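Long-range contacts in aldehyde dehydrogenase 12 (Zea mays, PDB 6D97), which probably oxidises L-glutamate gamma-semialdehyde to glutamate with NAD+ as cofactor, the last step of proline catabolism in plants: residues Gln135-Ser141 and Leu361-Leu367; Ala313-Gln318 and Leu352-Arg356; Ala320-Gln326 and Phe434-Gln438. All coordinates share one frame; numbering follows the deposited sequence.

How the contacts relate
From the N terminus, the chain first passes 135-141 and then builds the five-stranded NAD-binding sheet before 361-367 comes back to close contact 1. Within that span lies contact 2, which closes a shorter loop: helix 309-321 leads through strand 331-337 to helix 345-354, whose end returns to it. Contact 3 joins 320-326, at the end of the same helix 309-321, to 434-438, so it crosses both other contacts. Contact 1 thus ties the turn between helices 124-137 and 142-157 to the seven-stranded-sheet part, within which contacts 2 and 3 lie. Direct links run from Arg356 to Thr362 and from Gln326 to Leu367.

Contact 1. Residues Gln135-Ser141 and Leu361-Leu367; sequences QRVSPKS and LTIGPVL
Pro139 packs against three residues of 361-367, and this apolar patch is the heart of the contact. Its CB lies 3.8 Å from Pro365 CD, the two rigid rings meeting at a slant, and 4.1 Å from CD2 of Leu361. Leu361 CD1 rests against the turn, 3.5 Å from Lys140 O. That reach follows from CG standing anti to the carbonyl carbon (chi1 -74°). Leu367 closes the other end, its CD1 3.5 Å from Val137 O and also against the Pro139 ring.

Residues 135-141 link helices 124-137 and 142-157, while 361-367 is the loop leading to helix 371-382, so the contact fastens the helical pair to the seven-stranded-sheet part, with the Leu367 side chain about 7 Å from bound NAD. Proline suits both places because its phi is already fixed by the ring. Gly364 suits its extended place, since a CB there would strike Pro365 CD.

No direct hydrogen bond crosses; instead a water donates to both Pro139 O and Pro365 O. Within the turn, Gln135 NE2 gives a bond of 2.9 Å to Lys140 O, approaching in the carbonyl plane. Lys140 NZ bonds Asn199 O and forms a salt bridge with Glu148. Ser141 N-caps helix 142-157 through OG, which also meets the terminal carboxylate of Thr547 of a second subunit.

Contact 2. Residues Ala313-Gln318 and Leu352-Arg356; sequences AWVCDQ and LSERR
A buried salt bridge between Asp317 and Arg356, beside the packing of Leu352 against helix 309-321, joins the second half of that helix to the last turn of helix 345-354 and the residues just after it, where Arg356 stands. Arg356 comes side-on with two nitrogens: NE reaches Asp317 OD1 at 3.1 Å and OD2 at 2.9 Å, while NH2 reaches OD2 at 2.7 Å. The carboxylate lies near the guanidinium plane but is turned 40° against it, so NH2 meets OD2 from above the carboxylate plane. With CG anti to the backbone N (chi1 174°), Asp317 swings its carboxylate out to Arg356 and leaves its CB 3.8 Å from Leu352 CB. Leu352 CD1 lies 4.0 Å from CB of Ala313, whose small side chain lets the helices come close.

Arg355 lays one guanidinium face over Leu352 CD2 and gives N-H bonds to two waters beside Asp317 OD2. It also bonds Pro544 O of a second subunit, and Arg356 NH1 and Gln318 NE2 both reach Thr547 of that subunit. Helix 309-321 is the crossover of a beta-alpha-beta unit between parallel strands 298-302 and 331-337, its packing on the next helix typical of a Rossmann-like alpha/beta domain.

Contact 3. Residues Ala320-Gln326 and Phe434-Gln438; sequences AYACSGQ and FGPFQ
The Tyr321 ring turns its edge to Pro436 and the N of Phe437, while Ala320 CB covers one face, 3.6 Å above its centre. The Phe434 ring instead offers a face: Gln326 CA makes a CH-pi contact 4.0 Å from its centroid, 22° off the normal, and Gly325 O lies over the same ring.

Tyr321 holds CG anti to the carbonyl carbon (chi1 -61°), which carries the ring to Pro436 and Gln438. Its CD1 sits 3.8 Å from Pro436 CB. Glycine suits position 325, since its phi is positive and a CB would run into Gly435 O.

Gln438 NE2 gives its N-H to Tyr321 OH at 3.1 Å, fairly straight (158°) and in its own amide plane, although ring and amide stand nearly perpendicular. The same hydroxyl bonds Thr411 O, and Gln438 OE1 is held by Gln331. A phenylalanine here would probably leave Gln438 NE2 without its acceptor and Thr411 O without the hydroxyl it meets. Gln326 NE2 bonds Cys323 O at 3.1 Å; OE1 accepts from Leu367 N, and a water links it to Phe434 O.

Phe-Gly-Pro here fits the Glu-x-Phe-Gly-Pro motif of aldehyde dehydrogenases, Pro436 centring an inverse gamma turn, and the Phe434 side chain lies about 5 Å from the bound NAD. The contact joins the end of helix 309-321 to the start of strand 437-443, with strand 411-414 alongside and helix 371-382 packing on Pro436 and Phe437.

Contact 1. Residues Gln135-Ser141 and Leu361-Leu367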
loop_
_atom_site.group_PDB
_atom_site.type_symbol
_atom_site.label_atom_id
_atom_site.label_comp_id
_atom_site.label_asym_id
_atom_site.label_seq_id
_atom_site.Cartn_x
_atom_site.Cartn_y
_atom_site.Cartn_z
ATOM N N GLN A 135 21.274 14.951 29.706
ATOM C CA GLN A 135 21.396 14.601 31.118
ATOM C C GLN A 135 21.340 15.820 32.024
ATOM O O GLN A 135 20.783 15.748 33.123
ATOM C CB GLN A 135 22.706 13.857 31.362
ATOM C CG GLN A 135 22.658 12.371 31.141
ATOM C CD GLN A 135 23.906 11.684 31.649
ATOM O OE1 GLN A 135 24.986 11.837 31.085
ATOM N NE2 GLN A 135 23.765 10.927 32.728
ATOM N N ARG A 136 21.921 16.941 31.597
ATOM C CA ARG A 136 21.993 18.098 32.483
ATOM C C ARG A 136 20.632 18.742 32.704
ATOM O O ARG A 136 20.376 19.287 33.778
ATOM C CB ARG A 136 22.983 19.131 31.938
ATOM C CG ARG A 136 24.447 18.691 31.853
ATOM C CD ARG A 136 25.029 18.297 33.204
ATOM N NE ARG A 136 24.819 19.319 34.226
ATOM C CZ ARG A 136 25.608 20.371 34.417
ATOM N NH1 ARG A 136 26.674 20.560 33.656
ATOM N NH2 ARG A 136 25.325 21.242 35.373
ATOM N N VAL A 137 19.749 18.696 31.716
ATOM C CA VAL A 137 18.470 19.390 31.799
ATOM C C VAL A 137 17.320 18.442 32.119
ATOM O O VAL A 137 16.402 18.817 32.848
ATOM C CB VAL A 137 18.200 20.184 30.502
ATOM C CG1 VAL A 137 19.195 21.304 30.379
ATOM C CG2 VAL A 137 18.279 19.276 29.285
ATOM N N SER A 138 17.341 17.229 31.579
ATOM C CA SER A 138 16.332 16.209 31.861
ATOM C C SER A 138 17.056 15.005 32.447
ATOM O O SER A 138 17.351 14.040 31.730
ATOM C CB SER A 138 15.537 15.834 30.611
ATOM O OG SER A 138 14.545 14.870 30.910
ATOM N N PRO A 139 17.344 15.028 33.751
ATOM C CA PRO A 139 18.263 14.045 34.343
ATOM C C PRO A 139 17.800 12.609 34.151
ATOM O O PRO A 139 16.667 12.245 34.481
ATOM C CB PRO A 139 18.287 14.441 35.825
ATOM C CG PRO A 139 17.953 15.901 35.811
ATOM C CD PRO A 139 16.940 16.058 34.721
ATOM N N LYS A 140 18.700 11.801 33.601
ATOM C CA LYS A 140 18.496 10.383 33.351
ATOM C C LYS A 140 19.879 9.778 33.162
ATOM O O LYS A 140 20.869 10.496 33.010
ATOM C CB LYS A 140 17.606 10.154 32.128
ATOM C CG LYS A 140 18.182 10.736 30.850
ATOM C CD LYS A 140 17.271 10.493 29.659
ATOM C CE LYS A 140 16.084 11.447 29.655
ATOM N NZ LYS A 140 15.238 11.295 28.435
ATOM N N SER A 141 19.944 8.449 33.179
ATOM C CA SER A 141 21.233 7.787 33.037
ATOM C C SER A 141 21.841 8.093 31.669
ATOM O O SER A 141 21.151 8.487 30.724
ATOM C CB SER A 141 21.093 6.277 33.227
ATOM O OG SER A 141 20.539 5.663 32.077
ATOM N N LEU A 361 22.349 8.430 37.991
ATOM C CA LEU A 361 21.027 8.879 37.559
ATOM C C LEU A 361 20.139 7.721 37.114
ATOM O O LEU A 361 19.254 7.892 36.274
ATOM C CB LEU A 361 21.134 9.940 36.463
ATOM C CG LEU A 361 21.588 11.297 37.007
ATOM C CD1 LEU A 361 21.801 12.302 35.887
ATOM C CD2 LEU A 361 20.569 11.817 38.010
ATOM N N THR A 362 20.357 6.534 37.680
ATOM C CA THR A 362 19.360 5.478 37.580
ATOM C C THR A 362 18.175 5.726 38.505
ATOM O O THR A 362 17.152 5.043 38.382
ATOM C CB THR A 362 19.998 4.120 37.877
ATOM O OG1 THR A 362 20.853 4.232 39.021
ATOM C CG2 THR A 362 20.816 3.655 36.681
ATOM N N ILE A 363 18.317 6.654 39.449
ATOM C CA ILE A 363 17.210 7.346 40.096
ATOM C C ILE A 363 17.630 8.807 40.164
ATOM O O ILE A 363 18.824 9.119 40.196
ATOM C CB ILE A 363 16.881 6.787 41.502
ATOM C CG1 ILE A 363 15.535 7.323 42.006
ATOM C CG2 ILE A 363 17.975 7.145 42.494
ATOM C CD1 ILE A 363 14.339 6.794 41.259
ATOM N N GLY A 364 16.657 9.714 40.152
ATOM C CA GLY A 364 17.007 11.114 40.158
ATOM C C GLY A 364 15.863 12.094 40.305
ATOM O O GLY A 364 14.736 11.739 40.666
ATOM N N PRO A 365 16.156 13.367 40.025
ATOM C CA PRO A 365 15.143 14.420 40.169
ATOM C C PRO A 365 13.904 14.132 39.334
ATOM O O PRO A 365 13.977 13.557 38.245
ATOM C CB PRO A 365 15.867 15.680 39.676
ATOM C CG PRO A 365 17.321 15.356 39.774
ATOM C CD PRO A 365 17.434 13.890 39.518
ATOM N N VAL A 366 12.754 14.525 39.876
ATOM C CA VAL A 366 11.455 14.351 39.236
ATOM C C VAL A 366 10.921 15.751 38.976
ATOM O O VAL A 366 10.479 16.442 39.904
ATOM C CB VAL A 366 10.489 13.531 40.095
ATOM C CG1 VAL A 366 9.169 13.373 39.381
ATOM C CG2 VAL A 366 11.100 12.176 40.414
ATOM N N LEU A 367 10.951 16.172 37.712
ATOM C CA LEU A 367 10.852 17.592 37.402
ATOM C C LEU A 367 9.436 18.144 37.522
ATOM O O LEU A 367 9.271 19.367 37.574
ATOM C CB LEU A 367 11.397 17.861 35.995
ATOM C CG LEU A 367 12.876 17.553 35.739
ATOM C CD1 LEU A 367 13.402 18.336 34.544
ATOM C CD2 LEU A 367 13.709 17.832 36.979
HETATM O O HOH W 1 15.928 11.909 36.824
#

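Contact 2. Residues Ala313-Gln318 and Leu352-Arg356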
loop_
_atom_site.group_PDB
_atom_site.type_symbol
_atom_site.label_atom_id
_atom_site.label_comp_id
_atom_site.label_asym_id
_atom_site.label_seq_id
_atom_site.Cartn_x
_atom_site.Cartn_y
_atom_site.Cartn_z
ATOM N N ALA A 313 11.475 -9.594 35.371
ATOM C CA ALA A 313 11.722 -8.664 36.467
ATOM C C ALA A 313 12.554 -7.478 35.999
ATOM O O ALA A 313 12.260 -6.327 36.336
ATOM C CB ALA A 313 12.408 -9.386 37.628
ATOM N N TRP A 314 13.597 -7.746 35.210
ATOM C CA TRP A 314 14.445 -6.675 34.698
ATOM C C TRP A 314 13.638 -5.686 33.870
ATOM O O TRP A 314 13.794 -4.466 34.008
ATOM C CB TRP A 314 15.584 -7.269 33.874
ATOM C CG TRP A 314 16.359 -6.278 33.064
ATOM C CD1 TRP A 314 17.237 -5.341 33.527
ATOM C CD2 TRP A 314 16.348 -6.149 31.638
ATOM N NE1 TRP A 314 17.765 -4.628 32.476
ATOM C CE2 TRP A 314 17.234 -5.105 31.306
ATOM C CE3 TRP A 314 15.674 -6.814 30.609
ATOM C CZ2 TRP A 314 17.462 -4.713 29.989
ATOM C CZ3 TRP A 314 15.901 -6.424 29.302
ATOM C CH2 TRP A 314 16.787 -5.383 29.004
ATOM N N VAL A 315 12.753 -6.197 33.012
ATOM C CA VAL A 315 11.937 -5.317 32.182
ATOM C C VAL A 315 10.974 -4.515 33.043
ATOM O O VAL A 315 10.713 -3.335 32.775
ATOM C CB VAL A 315 11.195 -6.138 31.114
ATOM C CG1 VAL A 315 10.269 -5.247 30.320
ATOM C CG2 VAL A 315 12.191 -6.817 30.203
ATOM N N CYS A 316 10.437 -5.138 34.094
ATOM C CA CYS A 316 9.568 -4.419 35.018
ATOM C C CYS A 316 10.307 -3.263 35.682
ATOM O O CYS A 316 9.760 -2.162 35.817
ATOM C CB CYS A 316 9.013 -5.379 36.071
ATOM S SG CYS A 316 7.568 -6.342 35.555
ATOM N N ASP A 317 11.556 -3.488 36.093
ATOM C CA ASP A 317 12.321 -2.423 36.734
ATOM C C ASP A 317 12.656 -1.311 35.748
ATOM O O ASP A 317 12.572 -0.125 36.088
ATOM C CB ASP A 317 13.597 -2.990 37.355
ATOM C CG ASP A 317 14.500 -1.907 37.920
ATOM O OD1 ASP A 317 14.180 -1.377 39.007
ATOM O OD2 ASP A 317 15.518 -1.578 37.271
ATOM N N GLN A 318 13.048 -1.672 34.525
ATOM C CA GLN A 318 13.373 -0.653 33.534
ATOM C C GLN A 318 12.124 0.092 33.089
ATOM O O GLN A 318 12.156 1.315 32.912
ATOM C CB GLN A 318 14.080 -1.285 32.335
ATOM C CG GLN A 318 15.473 -1.804 32.649
ATOM C CD GLN A 318 16.476 -0.689 32.903
ATOM O OE1 GLN A 318 17.329 -0.795 33.783
ATOM N NE2 GLN A 318 16.381 0.382 32.128
ATOM N N LEU A 352 16.104 -5.073 42.376
ATOM C CA LEU A 352 16.489 -4.277 41.215
ATOM C C LEU A 352 16.244 -2.790 41.442
ATOM O O LEU A 352 17.031 -1.957 40.978
ATOM C CB LEU A 352 15.740 -4.760 39.973
ATOM C CG LEU A 352 16.184 -6.098 39.389
ATOM C CD1 LEU A 352 15.155 -6.563 38.384
ATOM C CD2 LEU A 352 17.533 -5.935 38.731
ATOM N N SER A 353 15.176 -2.433 42.160
ATOM C CA SER A 353 14.919 -1.022 42.440
ATOM C C SER A 353 15.956 -0.438 43.394
ATOM O O SER A 353 16.223 0.768 43.349
ATOM C CB SER A 353 13.515 -0.839 43.018
ATOM O OG SER A 353 13.438 -1.334 44.345
ATOM N N GLU A 354 16.557 -1.271 44.247
ATOM C CA GLU A 354 17.450 -0.782 45.292
ATOM C C GLU A 354 18.888 -0.604 44.828
ATOM O O GLU A 354 19.686 -0.021 45.569
ATOM C CB GLU A 354 17.409 -1.722 46.501
ATOM C CG GLU A 354 16.110 -1.620 47.285
ATOM C CD GLU A 354 15.800 -2.863 48.096
ATOM O OE1 GLU A 354 14.924 -2.781 48.986
ATOM O OE2 GLU A 354 16.423 -3.916 47.843
ATOM N N ARG A 355 19.243 -1.088 43.640
ATOM C CA ARG A 355 20.542 -0.770 43.066
ATOM C C ARG A 355 20.502 0.489 42.208
ATOM O O ARG A 355 21.531 0.869 41.640
ATOM C CB ARG A 355 21.079 -1.951 42.247
ATOM C CG ARG A 355 20.186 -2.393 41.117
ATOM C CD ARG A 355 20.932 -3.309 40.161
ATOM N NE ARG A 355 20.282 -3.364 38.852
ATOM C CZ ARG A 355 20.738 -4.051 37.810
ATOM N NH1 ARG A 355 21.861 -4.752 37.913
ATOM N NH2 ARG A 355 20.070 -4.038 36.662
ATOM N N ARG A 356 19.348 1.144 42.105
ATOM C CA ARG A 356 19.260 2.432 41.434
ATOM C C ARG A 356 19.745 3.531 42.367
ATOM O O ARG A 356 19.433 3.533 43.561
ATOM C CB ARG A 356 17.823 2.698 40.987
ATOM C CG ARG A 356 17.303 1.591 40.097
ATOM C CD ARG A 356 16.033 1.970 39.346
ATOM N NE ARG A 356 15.877 1.129 38.161
ATOM C CZ ARG A 356 16.140 1.521 36.917
ATOM N NH1 ARG A 356 16.554 2.761 36.683
ATOM N NH2 ARG A 356 15.986 0.670 35.907
HETATM O O HOH W 2 18.065 -1.682 38.580
HETATM O O HOH W 3 17.550 -2.923 35.810
#

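Contact 3. Residues Ala320-Gln326 and Phe434-Gln438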
loop_
_atom_site.group_PDB
_atom_site.type_symbol
_atom_site.label_atom_id
_atom_site.label_comp_id
_atom_site.label_asym_id
_atom_site.label_seq_id
_atom_site.Cartn_x
_atom_site.Cartn_y
_atom_site.Cartn_z
ATOM N N ALA A 320 9.337 0.639 34.789
ATOM C CA ALA A 320 8.757 1.483 35.824
ATOM C C ALA A 320 9.690 2.609 36.249
ATOM O O ALA A 320 9.215 3.687 36.625
ATOM C CB ALA A 320 8.373 0.636 37.038
ATOM N N TYR A 321 11.007 2.402 36.188
ATOM C CA TYR A 321 11.916 3.252 36.943
ATOM C C TYR A 321 13.059 3.873 36.155
ATOM O O TYR A 321 13.723 4.764 36.696
ATOM C CB TYR A 321 12.495 2.466 38.126
ATOM C CG TYR A 321 11.413 2.004 39.066
ATOM C CD1 TYR A 321 10.418 2.881 39.483
ATOM C CD2 TYR A 321 11.369 0.689 39.513
ATOM C CE1 TYR A 321 9.420 2.468 40.333
ATOM C CE2 TYR A 321 10.372 0.264 40.364
ATOM C CZ TYR A 321 9.401 1.158 40.772
ATOM O OH TYR A 321 8.403 0.744 41.619
ATOM N N ALA A 322 13.321 3.447 34.920
ATOM C CA ALA A 322 14.265 4.182 34.089
ATOM C C ALA A 322 13.790 5.620 33.940
ATOM O O ALA A 322 12.588 5.883 33.841
ATOM C CB ALA A 322 14.415 3.525 32.717
ATOM N N CYS A 323 14.740 6.555 33.954
ATOM C CA CYS A 323 14.451 7.987 33.987
ATOM C C CYS A 323 13.584 8.368 35.180
ATOM O O CYS A 323 12.880 9.381 35.131
ATOM C CB CYS A 323 13.781 8.458 32.690
ATOM S SG CYS A 323 14.670 7.996 31.184
ATOM N N SER A 324 13.614 7.563 36.247
ATOM C CA SER A 324 12.751 7.756 37.414
ATOM C C SER A 324 11.282 7.818 37.006
ATOM O O SER A 324 10.508 8.635 37.507
ATOM C CB SER A 324 13.156 9.006 38.198
ATOM O OG SER A 324 14.565 9.103 38.307
ATOM N N GLY A 325 10.903 6.958 36.062
ATOM C CA GLY A 325 9.531 6.855 35.607
ATOM C C GLY A 325 9.047 7.992 34.737
ATOM O O GLY A 325 7.868 8.000 34.359
ATOM N N GLN A 326 9.910 8.946 34.393
ATOM C CA GLN A 326 9.492 10.117 33.624
ATOM C C GLN A 326 9.472 9.805 32.125
ATOM O O GLN A 326 10.162 10.417 31.311
ATOM C CB GLN A 326 10.394 11.299 33.948
ATOM C CG GLN A 326 10.293 11.740 35.402
ATOM C CD GLN A 326 11.321 12.782 35.765
ATOM O OE1 GLN A 326 10.996 13.957 35.940
ATOM N NE2 GLN A 326 12.577 12.358 35.875
ATOM N N PHE A 434 3.979 11.178 37.430
ATOM C CA PHE A 434 5.099 11.254 36.495
ATOM C C PHE A 434 6.401 11.200 37.297
ATOM O O PHE A 434 7.216 12.123 37.304
ATOM C CB PHE A 434 5.010 12.484 35.604
ATOM C CG PHE A 434 5.546 12.243 34.214
ATOM C CD1 PHE A 434 4.985 11.253 33.415
ATOM C CD2 PHE A 434 6.617 12.953 33.718
ATOM C CE1 PHE A 434 5.490 10.994 32.149
ATOM C CE2 PHE A 434 7.117 12.695 32.452
ATOM C CZ PHE A 434 6.551 11.714 31.675
ATOM N N GLY A 435 6.582 10.064 37.986
ATOM C CA GLY A 435 7.727 9.798 38.824
ATOM C C GLY A 435 7.943 8.312 38.994
ATOM O O GLY A 435 7.216 7.490 38.427
ATOM N N PRO A 436 8.949 7.928 39.808
ATOM C CA PRO A 436 9.260 6.489 39.983
ATOM C C PRO A 436 8.281 5.827 40.959
ATOM O O PRO A 436 8.553 5.625 42.147
ATOM C CB PRO A 436 10.691 6.521 40.527
ATOM C CG PRO A 436 10.898 7.958 41.105
ATOM C CD PRO A 436 9.676 8.778 40.768
ATOM N N PHE A 437 7.114 5.457 40.434
ATOM C CA PHE A 437 6.011 5.015 41.281
ATOM C C PHE A 437 5.080 4.149 40.447
ATOM O O PHE A 437 4.678 4.546 39.345
ATOM C CB PHE A 437 5.241 6.200 41.885
ATOM C CG PHE A 437 4.169 5.802 42.869
ATOM C CD1 PHE A 437 2.914 5.411 42.433
ATOM C CD2 PHE A 437 4.418 5.794 44.231
ATOM C CE1 PHE A 437 1.932 5.023 43.340
ATOM C CE2 PHE A 437 3.428 5.406 45.136
ATOM C CZ PHE A 437 2.196 5.020 44.684
ATOM N N GLN A 438 4.707 2.989 40.982
ATOM C CA GLN A 438 3.777 2.107 40.300
ATOM C C GLN A 438 2.873 1.437 41.327
ATOM O O GLN A 438 3.219 1.306 42.505
ATOM C CB GLN A 438 4.503 1.022 39.486
ATOM C CG GLN A 438 5.434 0.143 40.307
ATOM C CD GLN A 438 5.943 -1.036 39.519
ATOM O OE1 GLN A 438 5.226 -1.616 38.709
ATOM N NE2 GLN A 438 7.168 -1.422 39.778
HETATM O O HOH W 4 8.236 14.478 36.410
#